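Local coordinates for protein 2,3-dihydroxybenzoate-AMP ligase (Bacillus subtilis, PDB 1MDB) that belongs to the ANL clan of AMP-binding enzymes and holds adenosine monophosphate and 2,3-dihydroxy-benzoic acid in its pocket, at residues A[122-130]-A[151-159]. Residues are numbered along the deposited sequence; the frame is centred on the assembly and turned at random.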
loop_
_atom_site.group_PDB
_atom_site.type_symbol
_atom_site.label_atom_id
_atom_site.label_comp_id
_atom_site.label_asym_id
_atom_site.label_seq_id
_atom_site.Cartn_x
_atom_site.Cartn_y
_atom_site.Cartn_z
ATOM N N GLU A 122 -9.324 -13.257 15.931
ATOM C CA GLU A 122 -9.996 -14.509 16.268
ATOM C C GLU A 122 -10.317 -15.225 14.959
ATOM O O GLU A 122 -11.447 -15.648 14.721
ATOM C CB GLU A 122 -11.285 -14.216 17.057
ATOM C CG GLU A 122 -11.035 -13.672 18.471
ATOM C CD GLU A 122 -12.203 -12.861 19.036
ATOM O OE1 GLU A 122 -13.350 -13.346 19.009
ATOM O OE2 GLU A 122 -11.969 -11.733 19.515
ATOM N N ALA A 123 -9.297 -15.351 14.121
ATOM C CA ALA A 123 -9.410 -15.974 12.807
ATOM C C ALA A 123 -9.917 -17.412 12.815
ATOM O O ALA A 123 -9.496 -18.234 13.638
ATOM C CB ALA A 123 -8.057 -15.910 12.097
ATOM N N ALA A 124 -10.815 -17.706 11.879
ATOM C CA ALA A 124 -11.387 -19.041 11.732
ATOM C C ALA A 124 -10.556 -19.868 10.760
ATOM O O ALA A 124 -10.678 -21.102 10.707
ATOM C CB ALA A 124 -12.819 -18.944 11.228
ATOM N N ALA A 125 -9.717 -19.185 9.984
ATOM C CA ALA A 125 -8.869 -19.847 9.002
ATOM C C ALA A 125 -7.649 -19.009 8.627
ATOM O O ALA A 125 -7.629 -17.782 8.782
ATOM C CB ALA A 125 -9.688 -20.190 7.758
ATOM N N TYR A 126 -6.620 -19.693 8.148
ATOM C CA TYR A 126 -5.358 -19.069 7.748
ATOM C C TYR A 126 -5.092 -19.635 6.372
ATOM O O TYR A 126 -5.033 -20.856 6.204
ATOM C CB TYR A 126 -4.250 -19.486 8.725
ATOM C CG TYR A 126 -2.839 -18.971 8.451
ATOM C CD1 TYR A 126 -1.732 -19.683 8.910
ATOM C CD2 TYR A 126 -2.611 -17.774 7.776
ATOM C CE1 TYR A 126 -0.441 -19.226 8.707
ATOM C CE2 TYR A 126 -1.321 -17.306 7.569
ATOM C CZ TYR A 126 -0.236 -18.041 8.040
ATOM O OH TYR A 126 1.055 -17.592 7.868
ATOM N N ILE A 127 -4.958 -18.759 5.385
ATOM C CA ILE A 127 -4.720 -19.189 4.007
ATOM C C ILE A 127 -3.336 -18.769 3.498
ATOM O O ILE A 127 -3.010 -17.578 3.455
ATOM C CB ILE A 127 -5.809 -18.623 3.083
ATOM C CG1 ILE A 127 -7.185 -19.092 3.579
ATOM C CG2 ILE A 127 -5.569 -19.073 1.648
ATOM C CD1 ILE A 127 -8.361 -18.602 2.727
ATOM N N ILE A 128 -2.536 -19.758 3.104
ATOM C CA ILE A 128 -1.171 -19.530 2.627
ATOM C C ILE A 128 -0.808 -20.335 1.379
ATOM O O ILE A 128 -1.509 -21.279 1.001
ATOM C CB ILE A 128 -0.132 -19.957 3.683
ATOM C CG1 ILE A 128 -0.413 -21.405 4.104
ATOM C CG2 ILE A 128 -0.154 -19.019 4.883
ATOM C CD1 ILE A 128 0.714 -22.056 4.880
ATOM N N PRO A 129 0.288 -19.951 0.706
ATOM C CA PRO A 129 0.707 -20.700 -0.483
ATOM C C PRO A 129 1.603 -21.785 0.119
ATOM O O PRO A 129 1.912 -21.723 1.312
ATOM C CB PRO A 129 1.500 -19.664 -1.278
ATOM C CG PRO A 129 2.158 -18.846 -0.180
ATOM C CD PRO A 129 1.028 -18.679 0.826
ATOM N N ASP A 130 2.010 -22.785 -0.654
ATOM C CA ASP A 130 2.892 -23.799 -0.085
ATOM C C ASP A 130 4.256 -23.177 0.188
ATOM O O ASP A 130 4.807 -23.291 1.281
ATOM C CB ASP A 130 3.054 -25.002 -1.031
ATOM C CG ASP A 130 3.170 -24.601 -2.491
ATOM O OD1 ASP A 130 3.576 -23.458 -2.781
ATOM O OD2 ASP A 130 2.861 -25.446 -3.360
ATOM N N LEU A 151 -6.507 -22.743 16.066
ATOM C CA LEU A 151 -6.552 -22.457 14.631
ATOM C C LEU A 151 -6.462 -23.794 13.907
ATOM O O LEU A 151 -5.367 -24.331 13.736
ATOM C CB LEU A 151 -5.369 -21.567 14.229
ATOM C CG LEU A 151 -5.207 -21.243 12.734
ATOM C CD1 LEU A 151 -6.422 -20.478 12.249
ATOM C CD2 LEU A 151 -3.931 -20.427 12.503
ATOM N N LYS A 152 -7.597 -24.336 13.474
ATOM C CA LYS A 152 -7.583 -25.641 12.812
ATOM C C LYS A 152 -7.846 -25.694 11.314
ATOM O O LYS A 152 -7.828 -26.779 10.718
ATOM C CB LYS A 152 -8.539 -26.595 13.527
ATOM C CG LYS A 152 -8.014 -27.060 14.880
ATOM C CD LYS A 152 -8.969 -28.025 15.558
ATOM C CE LYS A 152 -10.307 -27.362 15.840
ATOM N NZ LYS A 152 -11.190 -28.231 16.667
ATOM N N ASN A 153 -8.095 -24.544 10.698
ATOM C CA ASN A 153 -8.321 -24.523 9.262
ATOM C C ASN A 153 -7.169 -23.799 8.576
ATOM O O ASN A 153 -7.202 -22.585 8.388
ATOM C CB ASN A 153 -9.659 -23.856 8.938
ATOM C CG ASN A 153 -10.842 -24.655 9.465
ATOM O OD1 ASN A 153 -10.856 -25.883 9.374
ATOM N ND2 ASN A 153 -11.845 -23.962 10.011
ATOM N N ILE A 154 -6.134 -24.561 8.239
ATOM C CA ILE A 154 -4.952 -24.035 7.566
ATOM C C ILE A 154 -5.106 -24.459 6.126
ATOM O O ILE A 154 -5.027 -25.643 5.816
ATOM C CB ILE A 154 -3.650 -24.654 8.120
ATOM C CG1 ILE A 154 -3.514 -24.352 9.610
ATOM C CG2 ILE A 154 -2.448 -24.131 7.326
ATOM C CD1 ILE A 154 -3.459 -22.900 9.936
ATOM N N ILE A 155 -5.343 -23.492 5.250
ATOM C CA ILE A 155 -5.547 -23.780 3.835
ATOM C C ILE A 155 -4.325 -23.382 3.013
ATOM O O ILE A 155 -3.811 -22.261 3.135
ATOM C CB ILE A 155 -6.796 -23.049 3.326
ATOM C CG1 ILE A 155 -8.000 -23.469 4.180
ATOM C CG2 ILE A 155 -7.009 -23.345 1.850
ATOM C CD1 ILE A 155 -9.222 -22.550 4.067
ATOM N N VAL A 156 -3.868 -24.302 2.173
ATOM C CA VAL A 156 -2.682 -24.077 1.364
ATOM C C VAL A 156 -2.925 -24.149 -0.127
ATOM O O VAL A 156 -3.454 -25.145 -0.635
ATOM C CB VAL A 156 -1.590 -25.110 1.695
ATOM C CG1 VAL A 156 -0.332 -24.813 0.898
ATOM C CG2 VAL A 156 -1.312 -25.114 3.190
ATOM N N ALA A 157 -2.546 -23.094 -0.838
ATOM C CA ALA A 157 -2.692 -23.111 -2.279
ATOM C C ALA A 157 -1.394 -23.754 -2.739
ATOM O O ALA A 157 -0.339 -23.123 -2.725
ATOM C CB ALA A 157 -2.840 -21.687 -2.841
ATOM N N GLY A 158 -1.483 -25.029 -3.109
ATOM C CA GLY A 158 -0.316 -25.780 -3.543
ATOM C C GLY A 158 -0.233 -27.065 -2.735
ATOM O O GLY A 158 -1.260 -27.576 -2.281
ATOM N N GLU A 159 0.976 -27.585 -2.541
ATOM C CA GLU A 159 1.163 -28.812 -1.774
ATOM C C GLU A 159 0.909 -28.526 -0.295
ATOM O O GLU A 159 1.760 -27.973 0.404
ATOM C CB GLU A 159 2.582 -29.350 -1.972
ATOM C CG GLU A 159 2.869 -30.634 -1.215
ATOM C CD GLU A 159 1.890 -31.746 -1.564
ATOM O OE1 GLU A 159 1.781 -32.076 -2.765
ATOM O OE2 GLU A 159 1.235 -32.285 -0.640
HETATM O O HOH W 1 -10.084 -23.164 12.890
#
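Y126, I127 and I128 pair with I154, I155 and V156 as parallel neighbours. Helix 137-147 lies in the connection between the two strands, a beta-alpha-beta crossover in the AMP-binding enzyme fold. The backbone ladder is regular at its centre. I155 binds both ways: its N donates to Y126 O, and its O accepts I128 N at 2.8 Å with an N-H...O angle of 169°.

The tight part lies on the two faces of this pair. On one face the side chains of I127 and I155 run side by side, with I127 CG1 4.0 Å from I155 CB. F67 of helix 53-70 touches both. The other face turns to helix 137-147. Here I154 CD1 comes to the edge of the Y126 ring, near its plane, and lies 3.7 Å from Y126 CB. I128 CG2 lies over one face of that ring, toward its rim. The Y126 OH is hydrogen-bonded to Q81 OE1. Further along, I128 CG1 packs across V156 CG2.

The ends are more polar and nearer solvent. At the start, A124 O takes two donors. N153 ND2 donates at 3.2 Å, with A124 O a little out of the N153 amide plane. The other donor is a water, which also accepts a bond from K152 N. At the far end G158 and E159 are exposed, while V156 CG1 still packs against the D130 backbone. The last ladder bond is less straight: D130 N reaches A157 O from above the carbonyl plane. The D130 carboxylate sits close against G158, with chi1 at 40° placing CG between the backbone N and carbonyl carbon. D130 OD2 accepts E159 N at 3.0 Å, on its anti side and 21° out of the carboxylate plane.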